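Local coordinates for protein agmatinase (Burkholderia thailandensis, PDB 4DZ4) that probably hydrolyses agmatine to putrescine and urea at a site holding two manganese ions, as a member of the arginase family, at residues Gly69-Arg74 / Thr134-Asp138; Phe90-Leu96 / Cys314-Lys320; Leu126-Met132 / Ala148-Tyr153; Gly201-Trp205 / Val262-Leu266; Thr228-Glu233 / Ala273-Leu278. One frame throughout, in Å; residues are numbered along the deposited sequence.

Contact 1: Gly69-Arg74 / Thr134-Asp138; sequences GPSAVR and TLGGD
Leu135 and Val73 meet where helix 69-76 packs on the parallel sheet of the arginase alpha/beta fold, over the C-terminal end of strand 131-136. From CB outward, Leu135 first passes the proline ring, its CB lying 4.3 Å from Pro70 CB. Its CG is turned away from its own carbonyl carbon (chi1 -54°), which sends the two methyls on toward the next turn of the helix. There Leu135 CD1 rests 4.0 Å from Val73 CG1 and 4.4 Å from Arg74 CG. The other branch, Leu135 CD2, touches the same valine methyl, Val73 CG1, at 4.1 Å. Arg74 gives this contact just its aliphatic part; its guanidinium goes to Asp100 and Asp103. Backbone bonds tie Leu135 to strand 49-54 and Thr134 to strand 282-289, so the leucine stands on an interior strand. Helix 300-323 touches Val73 as well. At the helix start the packing passes to bare backbone. Lacking a side chain, Gly69 comes close to the Gly136 carbonyl just before the cis Gly136-Gly137 peptide and makes a bent CA-H...O contact with Gly136 O (CA to O 3.5 Å), while Pro70 CD lies 3.2 Å from that same Gly136 O.

Contact 2: Phe90-Leu96 / Cys314-Lys320; sequences FDPFDDL and CLWRQRK. With EDO (1,2-ethanediol), chain T.
Arg317 meets Asp95 at its guanidinium edge and Phe90 over one face. The guanidinium takes the carboxylate side-on and nearly coplanar: NE reaches Asp95 OD1 at 2.8 Å and NH2 reaches Asp95 OD2 at 3.0 Å, both on syn lone pairs. Arg317 CZ lies 4.2 Å from the Phe90 ring centroid in a cation-pi contact, with Arg317 CD over the same ring face, a CH-pi contact. The bend at chi2 (-87°) lays Arg317 CG beside Pro92 CB, 4.0 Å away. In the next shell, Arg317 NH1 donates to Gln318 OE1 at 2.8 Å, and Lys320, fully extended, delivers NZ to Asp95 O at 2.6 Å while also bridging to Asp48. Leu96 lies against the helix backbone at Trp316 and Arg317, and Cys314 SG sits obliquely beside Phe90. The loop before strand 98-103 is thus fastened to helix 300-323 by a salt bridge, a lysine bond to backbone and apolar contacts. With the carboxylate and the ring both on Arg317, its rotation is probably fixed and its positive charge favoured.

Contact 3: Leu126-Met132 / Ala148-Tyr153; sequences LQSDARM and AHAQKY
Leu126 and Lys152 carry a mixed apolar and ionic contact between the last turn of helix 142-153 and the turn that links helix 114-126 to strand 131-136. Leu126 CD1 sits squarely over the His149 imidazole, 4.0 Å from its centroid, and also touches Ala148. Met132 SD approaches the same ring obliquely, 3.8 Å from His149 CE1. Lys152 runs out extended across Leu126, its CD 3.8 Å from Leu126 CB, then kinks at its last torsion (chi4 64°) so that NZ bonds Leu126 O at 3.1 Å and Asp129 OD1 at 2.6 Å. Leu126 O takes this ammonium and the Asp129 N-H of the type I turn from opposite faces of its plane. Tyr153 OH receives a weak bond from Arg131 NH1 and shares a water with Asp129 O; a second water joins Met132 N (2.7 Å) to His149 NE2 (2.7 Å), whose ND1 is bonded to Leu145 O. One ammonium group therefore ties both a main-chain carbonyl and a carboxylate, and the nearby negative charge probably keeps Lys152 protonated.

Contact 4: Gly201-Trp205 / Val262-Leu266; sequences GIRTW and VAGGL. With EDO (1,2-ethanediol), chain R.
The Arg203 guanidinium has Gly265 CA and Gly264 C over one face. At its edge, Val262 O is gripped by two nitrogens, NE at 2.9 Å and NH1 also at 2.9 Å, the second lying in the carbonyl plane while NE comes from above it; NE adds a weak bond to Ala263 O. Elsewhere on the rim, Arg203 NH2 donates to Gly201 O of its own segment at 3.0 Å and to Cys249 O. At the Trp205 ring edge lies O2 of an ethanediol, which donates to Trp205 O. The arginine chain is extended from CG to NE, sliding past Val262 so that Arg203 CG meets Val262 CG1 at 3.8 Å. At the ends of the contact Thr204 CG2 touches Val262 CG2 at 4.2 Å, and Leu266 CD1 lies 3.9 Å from Gly201 CA. His307 of a neighbouring subunit packs on Val262 and Ala263. An arginine ringed by main-chain carbonyls here joins the loops that follow strands 198-202 and 240-246, beside the manganese ligands His165 and Asp248 of the arginase-family dinuclear site.

Contact 5: Thr228-Glu233 / Ala273-Leu278; sequences TLERIE and AIVRGL
Leu229 overlaps Leu278, the two side chains sliding past each other in opposite directions with Leu229 CD1 a tight 3.4 Å from Leu278 CD2. The same methyl, Leu229 CD1, comes to 3.3 Å from Gly277 O, and its twin CD2 lies 3.6 Å from Gly277 CA, where the lack of a side chain makes room for it. One turn on, Ile232 uses both branches: its CD1 crosses to Ile274 CG2 at 3.8 Å, and its CG2 meets Leu278 CD2 at 3.8 Å. Thr228 presents its methyl, CG2 standing opposite its own backbone N, to Ile274 CD1 at 3.7 Å, while its hydroxyl turns to Gly224 O, just before helix 225-236. Leu278 continues onto Leu315 of helix 300-323, and Ile232 and Ile274 reach down to strands 158-162 and 198-202, so helix 225-236 and the end of helix 268-276 with the residues after it pack together against the sheet of the arginase fold. At the outer rim a water donates to Glu233 OE2 and to Gly277 O, the latter at 2.8 Å. No direct hydrogen bond crosses between the two segments: the contact rests on branched aliphatic packing inside, with a bridging water joining carboxylate and carbonyl at its border.

Overall arrangement
The five contacts spread around one parallel sheet. Contacts 1 and 3 share strand 131-136, using its two ends, with centres 20 Å apart. Helix 300-323 links others: in contact 2, Trp316 packs on Arg131 and Met132 of contact 3, while Leu315 packs on Val275, Arg276 and Leu278 of contact 5. Contacts 4 and 5 come within about 4 Å of each other at their nearest atoms without touching. The dinuclear manganese site lies closest to contact 4, the Val262 side chain being about 7 Å from a metal ion; Gly137 of contact 1, two residues before the ligand His139, is about 11 Å from one. Contacts 2 and 3 lie away from the metals.

Contact 1: Gly69-Arg74 / Thr134-Asp138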
# COMPACT_ATOMS: atom_id res chain seq x y z
N GLY B 69 -11.35 -13.50 3.56
CA GLY B 69 -11.03 -14.24 2.32
C GLY B 69 -12.22 -14.46 1.37
O GLY B 69 -12.09 -14.27 0.17
N PRO B 70 -13.38 -14.86 1.90
CA PRO B 70 -14.45 -15.15 0.95
C PRO B 70 -14.88 -13.94 0.15
O PRO B 70 -15.09 -14.04 -1.07
CB PRO B 70 -15.59 -15.66 1.86
CG PRO B 70 -14.85 -16.31 3.00
CD PRO B 70 -13.69 -15.36 3.25
N SER B 71 -14.99 -12.78 0.81
CA SER B 71 -15.36 -11.55 0.10
C SER B 71 -14.30 -11.20 -0.93
O SER B 71 -14.61 -10.70 -2.00
CB SER B 71 -15.62 -10.38 1.08
OG SER B 71 -14.46 -10.07 1.83
N ALA B 72 -13.03 -11.43 -0.58
CA ALA B 72 -11.93 -11.07 -1.49
C ALA B 72 -11.97 -11.95 -2.74
O ALA B 72 -11.75 -11.46 -3.85
CB ALA B 72 -10.58 -11.20 -0.78
N VAL B 73 -12.22 -13.24 -2.55
CA VAL B 73 -12.27 -14.15 -3.69
C VAL B 73 -13.49 -13.84 -4.59
O VAL B 73 -13.36 -13.84 -5.81
CB VAL B 73 -12.26 -15.62 -3.23
CG1 VAL B 73 -12.41 -16.57 -4.44
CG2 VAL B 73 -10.94 -15.91 -2.50
N ARG B 74 -14.65 -13.55 -3.99
CA ARG B 74 -15.79 -13.09 -4.77
C ARG B 74 -15.46 -11.86 -5.63
O ARG B 74 -15.74 -11.85 -6.83
CB ARG B 74 -17.00 -12.81 -3.88
CG ARG B 74 -17.60 -14.08 -3.31
CD ARG B 74 -18.74 -13.72 -2.39
NE ARG B 74 -19.44 -14.92 -1.86
CZ ARG B 74 -19.40 -15.38 -0.61
NH1 ARG B 74 -18.74 -14.74 0.38
NH2 ARG B 74 -20.11 -16.46 -0.31
N THR B 134 -16.03 -24.55 -1.24
CA THR B 134 -16.06 -23.65 -0.10
C THR B 134 -14.85 -22.70 -0.12
O THR B 134 -13.74 -23.12 -0.42
CB THR B 134 -16.12 -24.46 1.21
OG1 THR B 134 -17.23 -25.38 1.13
CG2 THR B 134 -16.36 -23.54 2.43
N LEU B 135 -15.11 -21.43 0.17
CA LEU B 135 -14.05 -20.40 0.18
C LEU B 135 -13.74 -20.09 1.63
O LEU B 135 -14.65 -19.75 2.39
CB LEU B 135 -14.56 -19.13 -0.51
CG LEU B 135 -15.12 -19.32 -1.93
CD1 LEU B 135 -15.65 -17.99 -2.52
CD2 LEU B 135 -14.04 -19.96 -2.82
N GLY B 136 -12.46 -20.20 2.01
CA GLY B 136 -12.02 -19.84 3.34
C GLY B 136 -11.61 -18.35 3.42
O GLY B 136 -11.59 -17.66 2.42
N GLY B 137 -11.22 -17.86 4.60
CA GLY B 137 -11.19 -18.64 5.84
C GLY B 137 -9.88 -19.43 5.96
O GLY B 137 -9.25 -19.83 4.97
N ASP B 138 -9.49 -19.65 7.21
CA ASP B 138 -8.25 -20.40 7.46
C ASP B 138 -8.45 -21.91 7.28
O ASP B 138 -9.59 -22.40 7.15
CB ASP B 138 -7.59 -19.99 8.79
CG ASP B 138 -8.30 -20.58 10.04
OD1 ASP B 138 -8.61 -21.80 10.05
OD2 ASP B 138 -8.47 -19.83 11.04

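Contact 2: Phe90-Leu96 / Cys314-Lys320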
# COMPACT_ATOMS: atom_id res chain seq x y z
N PHE B 90 -16.09 -23.27 -22.91
CA PHE B 90 -17.54 -23.34 -22.78
C PHE B 90 -17.95 -22.40 -21.66
O PHE B 90 -17.13 -22.06 -20.81
CB PHE B 90 -18.01 -24.79 -22.52
CG PHE B 90 -17.29 -25.49 -21.39
CD1 PHE B 90 -17.49 -25.12 -20.07
CD2 PHE B 90 -16.40 -26.54 -21.66
CE1 PHE B 90 -16.81 -25.76 -19.04
CE2 PHE B 90 -15.73 -27.19 -20.64
CZ PHE B 90 -15.94 -26.81 -19.32
N ASP B 91 -19.22 -21.98 -21.66
CA ASP B 91 -19.75 -21.29 -20.49
C ASP B 91 -20.27 -22.40 -19.58
O ASP B 91 -21.24 -23.07 -19.93
CB ASP B 91 -20.88 -20.33 -20.87
CG ASP B 91 -21.50 -19.66 -19.64
OD1 ASP B 91 -21.26 -20.11 -18.51
OD2 ASP B 91 -22.20 -18.65 -19.83
N PRO B 92 -19.62 -22.61 -18.42
CA PRO B 92 -20.05 -23.78 -17.67
C PRO B 92 -21.47 -23.66 -17.14
O PRO B 92 -22.09 -24.68 -16.85
CB PRO B 92 -19.04 -23.84 -16.50
CG PRO B 92 -18.53 -22.45 -16.36
CD PRO B 92 -18.54 -21.86 -17.74
N PHE B 93 -22.00 -22.43 -17.05
CA PHE B 93 -23.27 -22.22 -16.35
C PHE B 93 -24.45 -22.49 -17.26
O PHE B 93 -25.59 -22.50 -16.81
CB PHE B 93 -23.33 -20.84 -15.69
CG PHE B 93 -22.11 -20.57 -14.86
CD1 PHE B 93 -21.76 -21.44 -13.84
CD2 PHE B 93 -21.30 -19.48 -15.13
CE1 PHE B 93 -20.62 -21.23 -13.07
CE2 PHE B 93 -20.16 -19.24 -14.34
CZ PHE B 93 -19.82 -20.13 -13.34
N ASP B 94 -24.17 -22.78 -18.53
CA ASP B 94 -25.23 -23.21 -19.45
C ASP B 94 -25.77 -24.58 -19.09
O ASP B 94 -26.93 -24.87 -19.38
CB ASP B 94 -24.76 -23.13 -20.90
CG ASP B 94 -24.75 -21.72 -21.42
OD1 ASP B 94 -25.49 -20.87 -20.86
OD2 ASP B 94 -23.99 -21.44 -22.37
N ASP B 95 -24.94 -25.43 -18.48
CA ASP B 95 -25.44 -26.74 -18.09
C ASP B 95 -24.97 -27.26 -16.75
O ASP B 95 -25.26 -28.40 -16.41
CB ASP B 95 -25.27 -27.78 -19.20
CG ASP B 95 -23.86 -27.86 -19.71
OD1 ASP B 95 -22.91 -27.61 -18.94
OD2 ASP B 95 -23.70 -28.19 -20.91
N LEU B 96 -24.26 -26.41 -15.99
CA LEU B 96 -23.94 -26.70 -14.60
C LEU B 96 -24.58 -25.61 -13.74
O LEU B 96 -24.29 -24.42 -13.92
CB LEU B 96 -22.42 -26.69 -14.34
CG LEU B 96 -21.92 -27.11 -12.94
CD1 LEU B 96 -22.00 -28.61 -12.71
CD2 LEU B 96 -20.48 -26.63 -12.70
N CYS B 314 -15.27 -26.03 -13.57
CA CYS B 314 -15.20 -26.55 -14.93
C CYS B 314 -15.00 -28.05 -14.92
O CYS B 314 -15.56 -28.74 -15.77
CB CYS B 314 -14.11 -25.81 -15.71
SG CYS B 314 -14.55 -24.10 -16.11
N LEU B 315 -14.22 -28.55 -13.96
CA LEU B 315 -14.03 -30.00 -13.79
C LEU B 315 -15.38 -30.66 -13.53
O LEU B 315 -15.71 -31.68 -14.16
CB LEU B 315 -13.06 -30.34 -12.68
CG LEU B 315 -11.58 -30.02 -12.96
CD1 LEU B 315 -10.77 -30.17 -11.69
CD2 LEU B 315 -11.05 -30.94 -14.05
N TRP B 316 -16.17 -30.07 -12.63
CA TRP B 316 -17.52 -30.59 -12.41
C TRP B 316 -18.44 -30.51 -13.61
O TRP B 316 -19.24 -31.43 -13.83
CB TRP B 316 -18.16 -29.97 -11.17
CG TRP B 316 -17.64 -30.54 -9.87
CD1 TRP B 316 -17.50 -31.89 -9.50
CD2 TRP B 316 -17.21 -29.78 -8.68
NE1 TRP B 316 -17.01 -32.01 -8.22
CE2 TRP B 316 -16.82 -30.78 -7.66
CE3 TRP B 316 -17.10 -28.43 -8.37
CZ2 TRP B 316 -16.34 -30.41 -6.40
CZ3 TRP B 316 -16.62 -28.07 -7.09
CH2 TRP B 316 -16.28 -29.04 -6.12
N ARG B 317 -18.35 -29.42 -14.39
CA ARG B 317 -19.17 -29.28 -15.61
C ARG B 317 -18.83 -30.44 -16.53
O ARG B 317 -19.73 -31.08 -17.09
CB ARG B 317 -18.92 -27.94 -16.32
CG ARG B 317 -19.86 -27.63 -17.49
CD ARG B 317 -19.32 -28.24 -18.79
NE ARG B 317 -20.28 -28.15 -19.88
CZ ARG B 317 -20.03 -28.53 -21.13
NH1 ARG B 317 -18.85 -29.04 -21.46
NH2 ARG B 317 -20.97 -28.43 -22.06
N GLN B 318 -17.54 -30.73 -16.67
CA GLN B 318 -17.11 -31.82 -17.57
C GLN B 318 -17.59 -33.19 -17.12
O GLN B 318 -18.00 -34.01 -17.97
CB GLN B 318 -15.59 -31.82 -17.76
CG GLN B 318 -15.07 -30.64 -18.57
CD GLN B 318 -15.54 -30.62 -20.02
OE1 GLN B 318 -16.73 -30.44 -20.31
NE2 GLN B 318 -14.60 -30.79 -20.96
N ARG B 319 -17.54 -33.45 -15.81
CA ARG B 319 -18.08 -34.68 -15.23
C ARG B 319 -19.60 -34.83 -15.46
O ARG B 319 -20.08 -35.93 -15.83
CB ARG B 319 -17.74 -34.75 -13.75
N LYS B 320 -20.35 -33.76 -15.26
CA LYS B 320 -21.80 -33.79 -15.50
C LYS B 320 -22.10 -33.97 -17.00
O LYS B 320 -22.91 -34.81 -17.38
CB LYS B 320 -22.51 -32.54 -14.94
CG LYS B 320 -24.03 -32.54 -15.12
CD LYS B 320 -24.70 -31.23 -14.73
CE LYS B 320 -26.19 -31.24 -15.07
NZ LYS B 320 -26.87 -29.91 -14.95
C1 EDO T . -19.01 -16.12 -20.75
O1 EDO T . -18.94 -17.45 -20.21
C2 EDO T . -20.23 -15.39 -20.22
O2 EDO T . -21.36 -16.02 -20.84
O HOH W 1 -22.50 -30.08 -17.52

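Contact 3: Leu126-Met132 / Ala148-Tyr153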
# COMPACT_ATOMS: atom_id res chain seq x y z
N LEU B 126 -25.17 -30.68 1.90
CA LEU B 126 -24.98 -32.03 1.36
C LEU B 126 -26.29 -32.84 1.26
O LEU B 126 -26.36 -33.77 0.47
CB LEU B 126 -23.90 -32.79 2.12
CG LEU B 126 -22.51 -32.19 1.96
CD1 LEU B 126 -21.54 -32.92 2.89
CD2 LEU B 126 -22.05 -32.29 0.53
N GLN B 127 -27.32 -32.44 2.02
CA GLN B 127 -28.62 -33.10 1.94
C GLN B 127 -29.24 -32.89 0.55
O GLN B 127 -30.07 -33.71 0.10
CB GLN B 127 -29.57 -32.66 3.08
N SER B 128 -28.80 -31.85 -0.16
CA SER B 128 -29.31 -31.55 -1.51
C SER B 128 -28.66 -32.34 -2.63
O SER B 128 -29.11 -32.26 -3.78
CB SER B 128 -29.13 -30.05 -1.84
OG SER B 128 -27.77 -29.77 -2.16
N ASP B 129 -27.61 -33.10 -2.32
CA ASP B 129 -26.77 -33.68 -3.38
C ASP B 129 -25.96 -32.70 -4.27
O ASP B 129 -25.27 -33.15 -5.19
CB ASP B 129 -27.58 -34.62 -4.28
CG ASP B 129 -28.22 -35.76 -3.51
OD1 ASP B 129 -27.71 -36.12 -2.43
OD2 ASP B 129 -29.23 -36.29 -4.00
N ALA B 130 -26.05 -31.39 -4.04
CA ALA B 130 -25.05 -30.47 -4.63
C ALA B 130 -23.65 -30.79 -4.08
O ALA B 130 -23.53 -31.30 -2.97
CB ALA B 130 -25.41 -29.01 -4.31
N ARG B 131 -22.62 -30.51 -4.87
CA ARG B 131 -21.24 -30.54 -4.39
C ARG B 131 -20.98 -29.22 -3.69
O ARG B 131 -21.62 -28.21 -4.02
CB ARG B 131 -20.25 -30.61 -5.54
CG ARG B 131 -20.45 -31.72 -6.56
CD ARG B 131 -20.14 -33.08 -5.98
NE ARG B 131 -20.11 -34.05 -7.07
CZ ARG B 131 -19.97 -35.36 -6.91
NH1 ARG B 131 -19.86 -35.89 -5.69
NH2 ARG B 131 -19.94 -36.14 -7.98
N MET B 132 -20.02 -29.21 -2.77
CA MET B 132 -19.60 -27.98 -2.09
C MET B 132 -18.26 -27.49 -2.61
O MET B 132 -17.30 -28.25 -2.67
CB MET B 132 -19.49 -28.16 -0.57
CG MET B 132 -20.83 -28.37 0.10
SD MET B 132 -20.65 -28.51 1.89
CE MET B 132 -20.16 -26.84 2.37
N ALA B 148 -18.34 -33.70 7.67
CA ALA B 148 -19.65 -33.71 7.04
C ALA B 148 -19.60 -34.50 5.73
O ALA B 148 -20.52 -35.26 5.41
CB ALA B 148 -20.12 -32.28 6.80
N HIS B 149 -18.50 -34.35 4.98
CA HIS B 149 -18.33 -35.12 3.74
C HIS B 149 -18.23 -36.62 3.94
O HIS B 149 -18.79 -37.39 3.17
CB HIS B 149 -17.16 -34.59 2.91
CG HIS B 149 -17.52 -33.36 2.10
ND1 HIS B 149 -17.63 -32.13 2.64
CD2 HIS B 149 -17.84 -33.22 0.74
CE1 HIS B 149 -17.98 -31.25 1.68
NE2 HIS B 149 -18.12 -31.92 0.52
N ALA B 150 -17.52 -37.05 4.98
CA ALA B 150 -17.45 -38.48 5.31
C ALA B 150 -18.81 -39.04 5.70
O ALA B 150 -19.06 -40.22 5.45
CB ALA B 150 -16.43 -38.73 6.42
N GLN B 151 -19.69 -38.23 6.31
CA GLN B 151 -21.06 -38.68 6.61
C GLN B 151 -21.79 -39.09 5.33
O GLN B 151 -22.49 -40.09 5.30
CB GLN B 151 -21.90 -37.60 7.32
CG GLN B 151 -21.56 -37.32 8.79
CD GLN B 151 -22.27 -36.07 9.37
OE1 GLN B 151 -23.09 -35.42 8.70
NE2 GLN B 151 -21.96 -35.75 10.63
N LYS B 152 -21.62 -38.30 4.27
CA LYS B 152 -22.33 -38.53 3.02
C LYS B 152 -21.66 -39.57 2.13
O LYS B 152 -22.33 -40.43 1.61
CB LYS B 152 -22.48 -37.23 2.23
CG LYS B 152 -23.29 -37.39 0.95
CD LYS B 152 -23.55 -36.06 0.29
CE LYS B 152 -24.47 -36.18 -0.92
NZ LYS B 152 -25.85 -36.64 -0.62
N TYR B 153 -20.34 -39.46 1.99
CA TYR B 153 -19.56 -40.20 1.00
C TYR B 153 -18.79 -41.38 1.57
O TYR B 153 -18.17 -42.14 0.82
CB TYR B 153 -18.58 -39.26 0.28
CG TYR B 153 -19.26 -38.27 -0.61
CD1 TYR B 153 -19.72 -38.66 -1.88
CD2 TYR B 153 -19.46 -36.94 -0.20
CE1 TYR B 153 -20.36 -37.77 -2.71
CE2 TYR B 153 -20.10 -36.02 -1.04
CZ TYR B 153 -20.55 -36.45 -2.29
OH TYR B 153 -21.18 -35.60 -3.16
O HOH W 2 -23.61 -35.74 -4.49
O HOH W 3 -19.44 -31.69 -1.82

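Contact 4: Gly201-Trp205 / Val262-Leu266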
# COMPACT_ATOMS: atom_id res chain seq x y z
N GLY B 201 3.29 -29.29 -3.08
CA GLY B 201 3.88 -27.97 -2.86
C GLY B 201 4.50 -27.80 -1.47
O GLY B 201 5.00 -26.72 -1.12
N ILE B 202 4.47 -28.87 -0.69
CA ILE B 202 5.02 -28.89 0.68
C ILE B 202 6.45 -28.35 0.73
O ILE B 202 7.29 -28.68 -0.10
CB ILE B 202 4.97 -30.31 1.31
CG1 ILE B 202 3.51 -30.81 1.42
CG2 ILE B 202 5.69 -30.30 2.68
CD1 ILE B 202 2.62 -30.00 2.39
N ARG B 203 6.72 -27.51 1.72
CA ARG B 203 8.07 -26.98 1.89
C ARG B 203 8.28 -26.55 3.34
O ARG B 203 9.05 -25.61 3.63
CB ARG B 203 8.36 -25.86 0.90
CG ARG B 203 7.33 -24.75 0.83
CD ARG B 203 7.63 -23.84 -0.36
NE ARG B 203 6.75 -22.65 -0.45
CZ ARG B 203 5.51 -22.62 -0.93
NH1 ARG B 203 4.88 -21.44 -1.00
NH2 ARG B 203 4.88 -23.71 -1.37
N THR B 204 7.66 -27.32 4.26
CA THR B 204 7.92 -27.16 5.69
C THR B 204 8.00 -28.54 6.31
O THR B 204 7.49 -29.52 5.74
CB THR B 204 6.84 -26.34 6.42
OG1 THR B 204 5.53 -26.79 6.06
CG2 THR B 204 6.99 -24.84 6.08
N TRP B 205 8.66 -28.61 7.46
CA TRP B 205 9.09 -29.89 8.03
C TRP B 205 8.17 -30.43 9.09
O TRP B 205 7.79 -29.71 10.01
CB TRP B 205 10.49 -29.77 8.63
CG TRP B 205 10.97 -31.11 9.14
CD1 TRP B 205 10.95 -31.58 10.44
CD2 TRP B 205 11.46 -32.21 8.33
NE1 TRP B 205 11.44 -32.86 10.50
CE2 TRP B 205 11.75 -33.31 9.27
CE3 TRP B 205 11.72 -32.39 6.97
CZ2 TRP B 205 12.26 -34.53 8.85
CZ3 TRP B 205 12.23 -33.63 6.56
CH2 TRP B 205 12.51 -34.67 7.48
N VAL B 262 5.62 -18.77 2.69
CA VAL B 262 6.87 -19.54 2.73
C VAL B 262 7.53 -19.45 1.34
O VAL B 262 6.91 -19.84 0.32
CB VAL B 262 6.62 -21.03 3.06
CG1 VAL B 262 7.93 -21.79 3.21
CG2 VAL B 262 5.78 -21.18 4.33
N ALA B 263 8.76 -18.96 1.29
CA ALA B 263 9.45 -18.80 -0.00
C ALA B 263 9.63 -20.15 -0.73
O ALA B 263 9.74 -21.20 -0.07
CB ALA B 263 10.83 -18.20 0.26
N GLY B 264 9.72 -20.08 -2.06
CA GLY B 264 10.08 -21.26 -2.90
C GLY B 264 8.89 -22.04 -3.46
O GLY B 264 9.01 -23.23 -3.76
N GLY B 265 7.73 -21.42 -3.55
CA GLY B 265 6.50 -22.16 -3.90
C GLY B 265 6.22 -22.24 -5.40
O GLY B 265 7.08 -21.95 -6.24
N LEU B 266 5.00 -22.65 -5.71
CA LEU B 266 4.53 -22.82 -7.08
C LEU B 266 4.11 -21.52 -7.73
O LEU B 266 3.67 -20.59 -7.06
CB LEU B 266 3.34 -23.79 -7.08
CG LEU B 266 3.64 -25.30 -7.14
CD1 LEU B 266 4.57 -25.82 -6.09
CD2 LEU B 266 2.35 -26.10 -7.13
C1 EDO R . 8.98 -31.10 13.88
O1 EDO R . 7.79 -31.77 13.38
C2 EDO R . 8.92 -29.57 13.80
O2 EDO R . 9.39 -29.06 12.53

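Contact 5: Thr228-Glu233 / Ala273-Leu278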
# COMPACT_ATOMS: atom_id res chain seq x y z
N THR B 228 3.31 -34.28 -11.97
CA THR B 228 2.67 -34.11 -10.67
C THR B 228 1.22 -34.57 -10.77
O THR B 228 0.73 -35.34 -9.94
CB THR B 228 2.71 -32.62 -10.26
OG1 THR B 228 4.08 -32.21 -10.14
CG2 THR B 228 1.99 -32.42 -8.94
N LEU B 229 0.56 -34.09 -11.82
CA LEU B 229 -0.81 -34.44 -12.08
C LEU B 229 -0.96 -35.96 -12.21
O LEU B 229 -1.90 -36.55 -11.68
CB LEU B 229 -1.22 -33.72 -13.36
CG LEU B 229 -2.42 -34.11 -14.17
CD1 LEU B 229 -3.63 -34.00 -13.24
CD2 LEU B 229 -2.46 -33.09 -15.29
N GLU B 230 -0.02 -36.60 -12.91
CA GLU B 230 -0.10 -38.04 -13.12
C GLU B 230 0.14 -38.83 -11.83
O GLU B 230 -0.51 -39.86 -11.59
CB GLU B 230 0.80 -38.48 -14.29
CG GLU B 230 0.30 -37.92 -15.62
CD GLU B 230 1.20 -38.23 -16.81
OE1 GLU B 230 2.27 -38.83 -16.61
OE2 GLU B 230 0.83 -37.86 -17.95
N ARG B 231 1.03 -38.32 -10.98
CA ARG B 231 1.28 -38.94 -9.68
C ARG B 231 0.03 -38.83 -8.77
O ARG B 231 -0.33 -39.81 -8.10
CB ARG B 231 2.53 -38.35 -9.00
CG ARG B 231 2.87 -38.98 -7.65
CD ARG B 231 3.23 -40.47 -7.73
NE ARG B 231 4.46 -40.67 -8.49
CZ ARG B 231 5.68 -40.55 -7.99
NH1 ARG B 231 5.86 -40.25 -6.71
NH2 ARG B 231 6.74 -40.74 -8.77
N ILE B 232 -0.63 -37.66 -8.76
CA ILE B 232 -1.91 -37.49 -8.04
C ILE B 232 -2.96 -38.52 -8.49
O ILE B 232 -3.55 -39.21 -7.66
CB ILE B 232 -2.47 -36.04 -8.17
CG1 ILE B 232 -1.53 -35.02 -7.49
CG2 ILE B 232 -3.91 -35.97 -7.66
CD1 ILE B 232 -1.77 -33.57 -7.86
N GLU B 233 -3.14 -38.65 -9.80
CA GLU B 233 -4.13 -39.60 -10.34
C GLU B 233 -3.81 -41.02 -9.91
O GLU B 233 -4.71 -41.79 -9.54
CB GLU B 233 -4.12 -39.53 -11.87
CG GLU B 233 -4.66 -38.24 -12.44
CD GLU B 233 -4.69 -38.30 -13.95
OE1 GLU B 233 -3.61 -38.24 -14.57
OE2 GLU B 233 -5.80 -38.46 -14.51
N ALA B 273 -2.24 -25.60 -14.13
CA ALA B 273 -1.99 -26.69 -15.09
C ALA B 273 -2.32 -28.03 -14.43
O ALA B 273 -2.89 -28.93 -15.07
CB ALA B 273 -0.53 -26.67 -15.54
N ILE B 274 -1.97 -28.16 -13.15
CA ILE B 274 -2.29 -29.38 -12.38
C ILE B 274 -3.80 -29.51 -12.16
O ILE B 274 -4.39 -30.53 -12.53
CB ILE B 274 -1.52 -29.43 -11.03
CG1 ILE B 274 -0.01 -29.47 -11.28
CG2 ILE B 274 -1.95 -30.65 -10.22
CD1 ILE B 274 0.80 -29.09 -10.04
N VAL B 275 -4.43 -28.48 -11.62
CA VAL B 275 -5.87 -28.54 -11.31
C VAL B 275 -6.70 -28.82 -12.56
O VAL B 275 -7.60 -29.69 -12.55
CB VAL B 275 -6.36 -27.28 -10.57
CG1 VAL B 275 -7.90 -27.29 -10.40
CG2 VAL B 275 -5.71 -27.25 -9.19
N ARG B 276 -6.35 -28.16 -13.65
CA ARG B 276 -7.08 -28.33 -14.89
C ARG B 276 -7.02 -29.75 -15.45
O ARG B 276 -7.90 -30.13 -16.23
CB ARG B 276 -6.61 -27.34 -15.95
CG ARG B 276 -7.05 -25.91 -15.66
CD ARG B 276 -6.36 -24.97 -16.62
NE ARG B 276 -6.54 -23.55 -16.22
CZ ARG B 276 -5.83 -22.56 -16.76
NH1 ARG B 276 -4.92 -22.83 -17.70
NH2 ARG B 276 -6.03 -21.31 -16.38
N GLY B 277 -6.02 -30.52 -15.05
CA GLY B 277 -5.84 -31.86 -15.59
C GLY B 277 -6.50 -32.96 -14.76
O GLY B 277 -6.34 -34.16 -15.07
N LEU B 278 -7.21 -32.57 -13.70
CA LEU B 278 -7.72 -33.54 -12.72
C LEU B 278 -9.11 -34.11 -13.05
O LEU B 278 -9.79 -34.61 -12.16
CB LEU B 278 -7.72 -32.93 -11.32
CG LEU B 278 -6.33 -32.83 -10.72
CD1 LEU B 278 -6.43 -32.10 -9.40
CD2 LEU B 278 -5.65 -34.17 -10.55
O HOH W 4 -7.39 -36.57 -14.07